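Local coordinates for YopX protein domain-containing protein (Enterococcus faecalis, PDB 2OX7) that is of unknown function but belongs to the YopX family, with a chain built mainly of antiparallel beta strands and four copies in its assembly, at residues P5-W10 / Y65-S70; E19-L24 / I34-Q39; T71-K76 / S123-R128; G84-Y89 / L132-I137. All coordinates share one frame; numbering follows the deposited sequence.

Contact 1 (P5-W10 / Y65-S70); sequences PKFRAW and YVIMQS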
# COMPACT_ATOMS: atom_id res chain seq x y z
N PRO A 5 -21.12 1.02 -6.06
CA PRO A 5 -21.45 0.01 -5.02
C PRO A 5 -22.32 -1.12 -5.56
O PRO A 5 -23.45 -0.91 -6.04
CB PRO A 5 -22.21 0.78 -3.95
CG PRO A 5 -22.56 2.11 -4.54
CD PRO A 5 -21.79 2.32 -5.82
N LYS A 6 -21.80 -2.33 -5.45
CA LYS A 6 -22.47 -3.49 -5.91
C LYS A 6 -22.26 -4.53 -4.82
O LYS A 6 -21.13 -4.70 -4.33
CB LYS A 6 -21.90 -3.94 -7.25
CG LYS A 6 -22.54 -5.17 -7.80
CD LYS A 6 -22.07 -5.39 -9.22
CE LYS A 6 -23.06 -6.24 -9.98
NZ LYS A 6 -24.16 -5.35 -10.49
N PHE A 7 -23.35 -5.20 -4.43
CA PHE A 7 -23.29 -6.12 -3.30
C PHE A 7 -23.87 -7.47 -3.63
O PHE A 7 -24.82 -7.58 -4.42
CB PHE A 7 -24.06 -5.56 -2.07
CG PHE A 7 -23.55 -4.23 -1.61
CD1 PHE A 7 -22.43 -4.14 -0.78
CD2 PHE A 7 -24.16 -3.07 -2.04
CE1 PHE A 7 -21.94 -2.88 -0.38
CE2 PHE A 7 -23.68 -1.83 -1.67
CZ PHE A 7 -22.57 -1.74 -0.83
N ARG A 8 -23.31 -8.50 -3.00
CA ARG A 8 -23.89 -9.86 -2.99
C ARG A 8 -24.05 -10.29 -1.54
O ARG A 8 -23.42 -9.72 -0.63
CB ARG A 8 -23.03 -10.86 -3.77
CG ARG A 8 -21.70 -11.14 -3.11
CD ARG A 8 -20.82 -12.03 -3.95
NE ARG A 8 -19.59 -12.38 -3.20
CZ ARG A 8 -18.59 -13.09 -3.72
NH1 ARG A 8 -18.66 -13.48 -4.98
NH2 ARG A 8 -17.51 -13.36 -2.98
N ALA A 9 -24.91 -11.28 -1.30
CA ALA A 9 -25.19 -11.73 0.06
C ALA A 9 -25.26 -13.24 0.13
O ALA A 9 -25.84 -13.88 -0.75
CB ALA A 9 -26.48 -11.15 0.58
N TRP A 10 -24.63 -13.80 1.14
CA TRP A 10 -24.68 -15.23 1.38
C TRP A 10 -25.75 -15.40 2.43
O TRP A 10 -25.67 -14.79 3.49
CB TRP A 10 -23.35 -15.72 1.93
CG TRP A 10 -23.33 -17.18 2.33
CD1 TRP A 10 -23.15 -17.67 3.60
CD2 TRP A 10 -23.46 -18.31 1.47
NE1 TRP A 10 -23.16 -19.04 3.58
CE2 TRP A 10 -23.35 -19.46 2.29
CE3 TRP A 10 -23.64 -18.47 0.09
CZ2 TRP A 10 -23.41 -20.76 1.77
CZ3 TRP A 10 -23.74 -19.75 -0.42
CH2 TRP A 10 -23.62 -20.89 0.42
N TYR A 65 -27.79 -13.12 6.81
CA TYR A 65 -27.22 -12.67 5.54
C TYR A 65 -25.88 -12.02 5.78
O TYR A 65 -25.73 -11.23 6.72
CB TYR A 65 -28.16 -11.69 4.84
CG TYR A 65 -29.52 -12.28 4.52
CD1 TYR A 65 -29.75 -12.92 3.31
CD2 TYR A 65 -30.57 -12.19 5.44
CE1 TYR A 65 -31.00 -13.46 3.02
CE2 TYR A 65 -31.82 -12.72 5.16
CZ TYR A 65 -32.03 -13.35 3.95
OH TYR A 65 -33.29 -13.87 3.67
N VAL A 66 -24.90 -12.38 4.95
CA VAL A 66 -23.54 -11.85 5.07
C VAL A 66 -23.28 -11.05 3.80
O VAL A 66 -23.32 -11.63 2.71
CB VAL A 66 -22.51 -13.00 5.19
CG1 VAL A 66 -21.08 -12.48 5.13
CG2 VAL A 66 -22.75 -13.82 6.48
N ILE A 67 -23.05 -9.75 3.92
CA ILE A 67 -22.88 -8.88 2.74
C ILE A 67 -21.40 -8.80 2.33
O ILE A 67 -20.50 -8.81 3.20
CB ILE A 67 -23.41 -7.45 2.99
CG1 ILE A 67 -24.89 -7.49 3.36
CG2 ILE A 67 -23.24 -6.55 1.75
CD1 ILE A 67 -25.82 -7.78 2.17
N MSE A 68 -21.18 -8.74 1.00
CA MSE A 68 -19.84 -8.60 0.42
C MSE A 68 -19.95 -7.60 -0.70
O MSE A 68 -20.92 -7.64 -1.47
CB MSE A 68 -19.33 -9.94 -0.12
CG MSE A 68 -19.00 -10.97 0.96
SE MSE A 68 -19.11 -12.79 0.21
CE MSE A 68 -21.01 -13.16 0.64
N GLN A 69 -18.96 -6.71 -0.81
CA GLN A 69 -19.03 -5.66 -1.81
C GLN A 69 -18.07 -5.96 -2.95
O GLN A 69 -17.02 -6.57 -2.74
CB GLN A 69 -18.67 -4.30 -1.17
CG GLN A 69 -18.81 -3.15 -2.15
CD GLN A 69 -18.69 -1.77 -1.49
OE1 GLN A 69 -18.59 -1.66 -0.26
NE2 GLN A 69 -18.77 -0.72 -2.30
N SER A 70 -18.44 -5.53 -4.13
CA SER A 70 -17.49 -5.58 -5.26
C SER A 70 -16.29 -4.66 -5.04
O SER A 70 -16.45 -3.47 -4.64
CB SER A 70 -18.17 -5.21 -6.55
OG SER A 70 -17.23 -5.08 -7.63
O HOH W 1 -18.76 -1.82 -5.05
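R8 and W10 pair with M68 and V66 through backbone hydrogen bonds in both directions, joining strands 7-10 and 65-70 antiparallel at 151°. R8 N reaches M68 O at 3.0 Å and M68 N reaches R8 O at 2.9 Å. At the far end S70 N donates to K6 O in a single bond of 2.8 Å, nearly straight at 171°. Between these bonds CA-H...O contacts fill in, such as A9 CA to V66 O.

Apolar contacts differ by face. On one face the F7 ring lies alongside the extended Q69 side chain, ring and amide planes 48° apart. Its CE1 is 3.6 Å from Q69 CG, while CD1 meets I67 CG2. I67 CD1 reaches A9 CB, and V21 and P23 pack on F7 and I67 from strand 21-25. On the other face, the bend at the end of selenomethionine M68 carries CE to W10 CB (3.7 Å).

Among polar groups, R8 extends from CG to NE, and M68 SE sits at the guanidinium edge, near its plane, 3.5 Å from R8 NE. R8 NH2 forms a salt bridge with D85 and a bond to E83 O. Q69 NE2 shares a water with K6 N and S70 O, and Q69 OE1 bonds Q69 NE2 of the second subunit.

The salt bridge to D85 would offset the arginine's charge at the tip of the side chain, while R8 NE is buried beside selenium without a hydrogen-bond partner.

Contact 2 (E19-L24 / I34-Q39); sequences ENVTPL and IITDFQ
The F38 ring turns CE2 toward T22 OG1 at 4.5 Å, an oblique approach, and a water lies at the ring edge, in its plane. This water bonds T22 OG1 at 2.6 Å and gives a weak bond to I35 O. F25 of the second subunit also packs on F38. The N20 amide points its OD1 to K6 NZ.

The backbone bonds sit between T22 and I35, which pair in both directions. T22 N donates to I35 O at 2.8 Å with an almost linear N-H...O of 176°. The return bond, I35 N to T22 O, is 3.0 Å long. Beyond I35 the pairing stops, and at T36 a second water donates to both N20 O and T36 O.

V21 packs on I34. I34 CG1 is anti to the backbone N (chi1 -170°), heading toward V21, and CD1 beyond it touches V21 CG2 at 3.7 Å; V21 CG1 also meets T36 CG2 at 3.9 Å. L24 packs on I35, its CD1 3.8 Å from I35 CD1, with CD2 slightly farther. F7, A9 and I67 close over the V21-I34 side, whereas I49 of the second subunit packs on I35.

This is a beta hairpin formed just after the chain corner at N20: strand 21-25 is the edge strand, within this chain, of a three-stranded antiparallel sheet, and strand 31-41 is the middle one, next to 46-56.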
# COMPACT_ATOMS: atom_id res chain seq x y z
N GLU A 19 -27.30 -12.52 -5.72
CA GLU A 19 -26.57 -11.48 -6.45
C GLU A 19 -27.30 -10.16 -6.45
O GLU A 19 -28.53 -10.10 -6.34
CB GLU A 19 -26.27 -11.92 -7.88
CG GLU A 19 -25.49 -13.21 -7.97
CD GLU A 19 -24.08 -13.10 -7.39
OE1 GLU A 19 -23.50 -11.98 -7.34
OE2 GLU A 19 -23.54 -14.15 -6.97
N ASN A 20 -26.52 -9.09 -6.58
CA ASN A 20 -27.03 -7.77 -6.85
C ASN A 20 -28.13 -7.34 -5.89
O ASN A 20 -29.22 -6.90 -6.32
CB ASN A 20 -27.48 -7.64 -8.30
CG ASN A 20 -26.93 -6.40 -8.96
OD1 ASN A 20 -26.87 -6.31 -10.19
ND2 ASN A 20 -26.55 -5.40 -8.15
N VAL A 21 -27.83 -7.43 -4.60
CA VAL A 21 -28.75 -7.05 -3.50
C VAL A 21 -28.51 -5.62 -3.03
O VAL A 21 -27.42 -5.06 -3.25
CB VAL A 21 -28.63 -8.00 -2.27
CG1 VAL A 21 -28.79 -9.48 -2.66
CG2 VAL A 21 -27.32 -7.79 -1.46
N THR A 22 -29.51 -5.03 -2.37
CA THR A 22 -29.33 -3.72 -1.74
C THR A 22 -29.47 -3.88 -0.24
O THR A 22 -30.55 -4.15 0.27
CB THR A 22 -30.37 -2.70 -2.25
OG1 THR A 22 -30.29 -2.62 -3.68
CG2 THR A 22 -30.10 -1.31 -1.67
N PRO A 23 -28.35 -3.75 0.50
CA PRO A 23 -28.40 -3.92 1.95
C PRO A 23 -28.92 -2.65 2.64
O PRO A 23 -28.59 -1.54 2.21
CB PRO A 23 -26.94 -4.18 2.32
CG PRO A 23 -26.16 -3.42 1.30
CD PRO A 23 -26.99 -3.42 0.04
N LEU A 24 -29.77 -2.82 3.66
CA LEU A 24 -30.34 -1.66 4.35
C LEU A 24 -29.87 -1.63 5.80
O LEU A 24 -30.03 -2.61 6.52
CB LEU A 24 -31.88 -1.65 4.26
CG LEU A 24 -32.59 -1.15 2.98
CD1 LEU A 24 -32.14 -1.86 1.73
CD2 LEU A 24 -34.12 -1.31 3.11
N ILE A 34 -32.84 -6.45 3.75
CA ILE A 34 -32.23 -6.65 2.46
C ILE A 34 -33.29 -6.63 1.37
O ILE A 34 -34.32 -7.30 1.47
CB ILE A 34 -31.35 -7.94 2.45
CG1 ILE A 34 -30.50 -8.02 1.18
CG2 ILE A 34 -32.17 -9.21 2.70
CD1 ILE A 34 -29.38 -9.06 1.30
N ILE A 35 -33.03 -5.83 0.35
CA ILE A 35 -33.83 -5.86 -0.87
C ILE A 35 -33.10 -6.69 -1.92
O ILE A 35 -31.97 -6.35 -2.32
CB ILE A 35 -34.06 -4.43 -1.41
CG1 ILE A 35 -34.85 -3.60 -0.38
CG2 ILE A 35 -34.77 -4.49 -2.76
CD1 ILE A 35 -35.06 -2.14 -0.75
N THR A 36 -33.73 -7.77 -2.37
CA THR A 36 -33.14 -8.60 -3.40
C THR A 36 -33.61 -8.25 -4.82
O THR A 36 -32.86 -8.45 -5.79
CB THR A 36 -33.32 -10.11 -3.11
OG1 THR A 36 -34.69 -10.37 -2.77
CG2 THR A 36 -32.47 -10.53 -1.94
N ASP A 37 -34.83 -7.70 -4.93
CA ASP A 37 -35.38 -7.19 -6.21
C ASP A 37 -36.23 -5.96 -5.96
O ASP A 37 -36.96 -5.89 -4.97
CB ASP A 37 -36.29 -8.22 -6.92
CG ASP A 37 -35.59 -9.51 -7.23
OD1 ASP A 37 -35.18 -9.70 -8.40
OD2 ASP A 37 -35.43 -10.32 -6.29
N PHE A 38 -36.16 -5.01 -6.88
CA PHE A 38 -37.06 -3.86 -6.86
C PHE A 38 -37.26 -3.34 -8.28
O PHE A 38 -36.43 -3.57 -9.17
CB PHE A 38 -36.51 -2.73 -5.98
CG PHE A 38 -35.39 -1.98 -6.62
CD1 PHE A 38 -35.66 -0.89 -7.43
CD2 PHE A 38 -34.07 -2.39 -6.46
CE1 PHE A 38 -34.63 -0.18 -8.05
CE2 PHE A 38 -33.03 -1.70 -7.09
CZ PHE A 38 -33.31 -0.60 -7.89
N GLN A 39 -38.35 -2.61 -8.49
CA GLN A 39 -38.48 -1.83 -9.71
C GLN A 39 -39.11 -0.49 -9.38
O GLN A 39 -39.75 -0.34 -8.34
CB GLN A 39 -39.26 -2.57 -10.82
CG GLN A 39 -40.37 -3.54 -10.35
CD GLN A 39 -41.15 -4.13 -11.54
OE1 GLN A 39 -41.57 -3.41 -12.45
NE2 GLN A 39 -41.34 -5.45 -11.52
O HOH W 2 -31.25 -8.08 -7.83
O HOH W 3 -31.76 -4.25 -4.99

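Contact 3 (T71-K76 / S123-R128); sequences TGLKDK and SNILYR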
# COMPACT_ATOMS: atom_id res chain seq x y z
N THR A 71 -15.11 -5.17 -5.38
CA THR A 71 -13.87 -4.34 -5.31
C THR A 71 -13.77 -3.37 -6.47
O THR A 71 -12.89 -2.48 -6.45
CB THR A 71 -12.61 -5.19 -5.39
OG1 THR A 71 -12.56 -5.83 -6.67
CG2 THR A 71 -12.55 -6.27 -4.27
N GLY A 72 -14.58 -3.57 -7.50
CA GLY A 72 -14.44 -2.80 -8.74
C GLY A 72 -13.38 -3.35 -9.66
O GLY A 72 -13.22 -2.87 -10.78
N LEU A 73 -12.67 -4.38 -9.21
CA LEU A 73 -11.60 -4.93 -10.06
C LEU A 73 -12.08 -6.21 -10.72
O LEU A 73 -12.96 -6.89 -10.17
CB LEU A 73 -10.36 -5.21 -9.23
CG LEU A 73 -9.80 -3.96 -8.51
CD1 LEU A 73 -8.73 -4.39 -7.54
CD2 LEU A 73 -9.35 -2.87 -9.48
N LYS A 74 -11.49 -6.52 -11.88
CA LYS A 74 -11.87 -7.71 -12.66
C LYS A 74 -10.74 -8.75 -12.65
O LYS A 74 -9.55 -8.39 -12.69
CB LYS A 74 -12.20 -7.31 -14.10
CG LYS A 74 -13.51 -6.49 -14.20
CD LYS A 74 -13.58 -5.94 -15.63
CE LYS A 74 -14.91 -5.32 -16.01
NZ LYS A 74 -15.36 -4.39 -14.99
N ASP A 75 -11.10 -10.03 -12.70
CA ASP A 75 -10.07 -11.04 -12.94
C ASP A 75 -9.72 -11.19 -14.43
O ASP A 75 -10.27 -10.46 -15.30
CB ASP A 75 -10.41 -12.40 -12.29
CG ASP A 75 -11.43 -13.24 -13.08
OD1 ASP A 75 -11.87 -12.78 -14.15
OD2 ASP A 75 -11.79 -14.37 -12.59
N LYS A 76 -8.84 -12.14 -14.72
CA LYS A 76 -8.37 -12.42 -16.07
C LYS A 76 -9.51 -12.74 -17.06
O LYS A 76 -9.36 -12.52 -18.27
CB LYS A 76 -7.40 -13.59 -16.00
CG LYS A 76 -6.54 -13.79 -17.18
CD LYS A 76 -5.80 -15.13 -16.95
CE LYS A 76 -5.05 -15.54 -18.20
NZ LYS A 76 -4.18 -16.70 -17.96
N SER A 123 -3.64 -3.99 -12.40
CA SER A 123 -2.54 -4.42 -13.27
C SER A 123 -1.84 -5.66 -12.68
O SER A 123 -1.41 -6.55 -13.45
CB SER A 123 -1.54 -3.25 -13.48
OG SER A 123 -0.86 -3.00 -12.28
N ASN A 124 -1.73 -5.76 -11.34
CA ASN A 124 -1.16 -6.98 -10.75
C ASN A 124 -2.05 -8.22 -10.91
O ASN A 124 -1.56 -9.37 -11.07
CB ASN A 124 -0.85 -6.84 -9.27
CG ASN A 124 0.63 -6.55 -9.02
OD1 ASN A 124 1.52 -6.96 -9.80
ND2 ASN A 124 0.90 -5.88 -7.90
N ILE A 125 -3.34 -7.98 -10.90
CA ILE A 125 -4.29 -9.09 -11.14
C ILE A 125 -4.08 -9.70 -12.54
O ILE A 125 -4.22 -10.91 -12.74
CB ILE A 125 -5.75 -8.65 -10.89
CG1 ILE A 125 -6.00 -8.31 -9.40
CG2 ILE A 125 -6.75 -9.74 -11.33
CD1 ILE A 125 -7.21 -7.41 -9.21
N LEU A 126 -3.71 -8.85 -13.51
CA LEU A 126 -3.64 -9.28 -14.91
C LEU A 126 -2.24 -9.58 -15.41
O LEU A 126 -2.08 -10.10 -16.54
CB LEU A 126 -4.32 -8.22 -15.79
CG LEU A 126 -5.80 -7.96 -15.46
CD1 LEU A 126 -6.39 -6.83 -16.38
CD2 LEU A 126 -6.68 -9.24 -15.53
N TYR A 127 -1.24 -9.28 -14.60
CA TYR A 127 0.16 -9.30 -15.04
C TYR A 127 0.60 -10.75 -15.28
O TYR A 127 0.21 -11.65 -14.54
CB TYR A 127 1.01 -8.67 -13.95
CG TYR A 127 2.44 -8.34 -14.35
CD1 TYR A 127 2.70 -7.55 -15.48
CD2 TYR A 127 3.50 -8.74 -13.55
CE1 TYR A 127 4.03 -7.21 -15.82
CE2 TYR A 127 4.83 -8.40 -13.88
CZ TYR A 127 5.07 -7.64 -15.01
OH TYR A 127 6.38 -7.32 -15.31
N ARG A 128 1.42 -10.95 -16.31
CA ARG A 128 1.96 -12.30 -16.60
C ARG A 128 0.80 -13.31 -16.71
O ARG A 128 -0.09 -13.10 -17.53
CB ARG A 128 3.03 -12.66 -15.58
CG ARG A 128 4.38 -11.95 -15.88
CD ARG A 128 5.43 -12.05 -14.77
NE ARG A 128 6.50 -11.07 -14.96
CZ ARG A 128 7.56 -11.24 -15.76
NH1 ARG A 128 7.72 -12.37 -16.44
NH2 ARG A 128 8.48 -10.28 -15.87
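The backbone of K74-K76 passes the last turn of helix 122-126, K76 CA lying 5.8 Å from L126 CA and D75 CA 6.4 Å from I125 CA. I125 carries most of the contact and divides its two branches between a side chain and the backbone. Its CG1 is anti to the carbonyl carbon (chi1 -67°), and CD1 beyond it reaches L73, 3.8 Å from both CB and CD1. The other branch, CG2, lies 3.4 Å from K74 O and 3.9 Å from D75 CA, so a methyl rests against the peptide linking these two residues. F120 and W113 pack on I125 as well, making it part of a small apolar cluster.

Just before L73 the chain turns a corner through an ST turn: T71 OG1 accepts from L73 N at 2.9 Å. G72 takes phi 82°, where a CB would press on the preceding carbonyl O, and this bend brings L73 round toward the helix.

L126 extends the packing toward the surface. Its CD2 touches K76 CA at 3.6 Å and comes almost as close to K76 N, meeting chiefly main chain, with K76 CB farther off; the amine at the end of the lysine forms a salt bridge with D90. D75 points its CB away from the helix; its OD2 accepts from V133 N and its OD1 from V79 N. K74 O, beside the I125 methyl, also accepts a hydrogen bond from Q122 NE2.

Contact 4 (G84-Y89 / L132-I137); sequences GDILVY and LVIGNI
V88 sets CG1 anti to its carbonyl carbon (chi1 -71°), while I134 places CG1 between its backbone N and carbonyl carbon (chi1 60°), near I86 O and V88 CG1. The two side chains meet at about a right angle. V88 CG1 to I134 CD1, at 3.2 Å, is tighter than normal packing, so the exact placement of that methyl is doubtful. I86 reaches the other way, its CD1 4.0 Å from I137 CG2.

V133 shares a face with L87, CG2 meeting CD1, and its CG1 also touches the D85 carboxylate carbon CG (3.7 Å). D85 OD2 accepts from F82 N. A water joins D85 OD1 to N136 ND2, which also bonds E139.

V88 and L132 bond in both directions, and I137 N donates to G84 O at 3.0 Å. I86 faces two residues: its O takes I134 N (2.9 Å, 170°), while its N donates to G135 O from above the carbonyl plane.

Between the D85-N136 and L87-V133 pairs, one residue, I86, stands against two, I134 and G135: a beta bulge on strand 131-136, the edge strand, within this chain, of a four-stranded antiparallel sheet.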
# COMPACT_ATOMS: atom_id res chain seq x y z
N GLY A 84 -14.47 -11.81 -0.14
CA GLY A 84 -14.79 -13.24 0.08
C GLY A 84 -14.40 -14.16 -1.08
O GLY A 84 -14.33 -15.39 -0.91
N ASP A 85 -14.13 -13.58 -2.26
CA ASP A 85 -13.64 -14.40 -3.36
C ASP A 85 -12.29 -15.01 -3.06
O ASP A 85 -11.49 -14.47 -2.30
CB ASP A 85 -13.54 -13.60 -4.68
CG ASP A 85 -14.91 -13.47 -5.39
OD1 ASP A 85 -15.86 -14.27 -5.12
OD2 ASP A 85 -15.04 -12.60 -6.27
N ILE A 86 -12.01 -16.12 -3.74
CA ILE A 86 -10.69 -16.79 -3.67
C ILE A 86 -10.06 -16.80 -5.05
O ILE A 86 -10.70 -17.24 -6.05
CB ILE A 86 -10.86 -18.27 -3.12
CG1 ILE A 86 -11.42 -18.22 -1.68
CG2 ILE A 86 -9.53 -19.06 -3.30
CD1 ILE A 86 -12.06 -19.59 -1.19
N LEU A 87 -8.84 -16.25 -5.15
CA LEU A 87 -8.16 -16.13 -6.46
C LEU A 87 -6.98 -17.07 -6.53
O LEU A 87 -6.32 -17.33 -5.51
CB LEU A 87 -7.66 -14.71 -6.67
CG LEU A 87 -8.69 -13.69 -7.17
CD1 LEU A 87 -9.88 -13.49 -6.25
CD2 LEU A 87 -7.90 -12.39 -7.27
N VAL A 88 -6.70 -17.56 -7.73
CA VAL A 88 -5.48 -18.33 -7.96
C VAL A 88 -4.71 -17.75 -9.12
O VAL A 88 -5.31 -17.22 -10.05
CB VAL A 88 -5.77 -19.81 -8.28
CG1 VAL A 88 -6.26 -20.49 -7.02
CG2 VAL A 88 -6.73 -19.95 -9.47
N TYR A 89 -3.39 -17.86 -9.06
CA TYR A 89 -2.54 -17.49 -10.19
C TYR A 89 -2.62 -18.54 -11.30
O TYR A 89 -2.42 -19.76 -11.06
CB TYR A 89 -1.09 -17.36 -9.69
CG TYR A 89 -0.18 -16.80 -10.75
CD1 TYR A 89 -0.33 -15.49 -11.19
CD2 TYR A 89 0.85 -17.57 -11.28
CE1 TYR A 89 0.49 -14.98 -12.17
CE2 TYR A 89 1.68 -17.07 -12.26
CZ TYR A 89 1.52 -15.76 -12.67
OH TYR A 89 2.36 -15.23 -13.65
N LEU A 132 -7.38 -15.69 -11.39
CA LEU A 132 -8.77 -16.05 -11.68
C LEU A 132 -9.53 -16.31 -10.39
O LEU A 132 -8.98 -16.90 -9.49
CB LEU A 132 -8.76 -17.31 -12.53
CG LEU A 132 -8.39 -17.18 -14.02
CD1 LEU A 132 -8.35 -18.57 -14.68
CD2 LEU A 132 -9.44 -16.30 -14.72
N VAL A 133 -10.79 -15.89 -10.34
CA VAL A 133 -11.67 -16.21 -9.21
C VAL A 133 -12.09 -17.69 -9.37
O VAL A 133 -12.70 -18.06 -10.38
CB VAL A 133 -12.94 -15.42 -9.25
CG1 VAL A 133 -13.88 -15.84 -8.08
CG2 VAL A 133 -12.63 -13.91 -9.09
N ILE A 134 -11.83 -18.50 -8.37
CA ILE A 134 -12.20 -19.93 -8.47
C ILE A 134 -13.20 -20.39 -7.39
O ILE A 134 -13.47 -21.58 -7.26
CB ILE A 134 -10.99 -20.80 -8.52
CG1 ILE A 134 -10.12 -20.63 -7.25
CG2 ILE A 134 -10.32 -20.63 -9.89
CD1 ILE A 134 -9.21 -21.80 -7.05
N GLY A 135 -13.77 -19.43 -6.69
CA GLY A 135 -14.77 -19.71 -5.65
C GLY A 135 -14.75 -18.64 -4.59
O GLY A 135 -14.15 -17.54 -4.76
N ASN A 136 -15.46 -18.91 -3.50
CA ASN A 136 -15.46 -17.98 -2.40
C ASN A 136 -15.57 -18.76 -1.10
O ASN A 136 -15.85 -19.98 -1.11
CB ASN A 136 -16.56 -16.94 -2.56
CG ASN A 136 -17.98 -17.54 -2.50
OD1 ASN A 136 -18.46 -17.88 -1.44
ND2 ASN A 136 -18.64 -17.64 -3.65
N ILE A 137 -15.30 -18.07 -0.01
CA ILE A 137 -15.17 -18.67 1.30
C ILE A 137 -16.49 -19.24 1.83
O ILE A 137 -16.48 -20.09 2.72
CB ILE A 137 -14.54 -17.66 2.33
CG1 ILE A 137 -15.44 -16.44 2.48
CG2 ILE A 137 -13.14 -17.28 1.87
CD1 ILE A 137 -15.08 -15.49 3.65
O HOH W 4 -17.11 -16.70 -5.98

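Contacts 1, 2 and 4 are antiparallel strand pairs from three different sheets; contact 3 packs a helix end on a short strand and loop without cross-bonds. All four are partly buried. Contact 1 lies nearest the chain's centre and, like contact 2 farther out, has no exposed touching residue; contact 3 is the most peripheral, with K74 and K76 exposed. Contact 2, nested in the loop of contact 1, joins it by both packing and hydrogen bonds, whereas contact 4 meets contact 1 through charge. Contacts 3 and 4 interlock along the chain, tied through D75. Contacts 1, 2 and 3 meet the second subunit, contact 3 also the third and fourth; no other chain of the assembly touches contact 4.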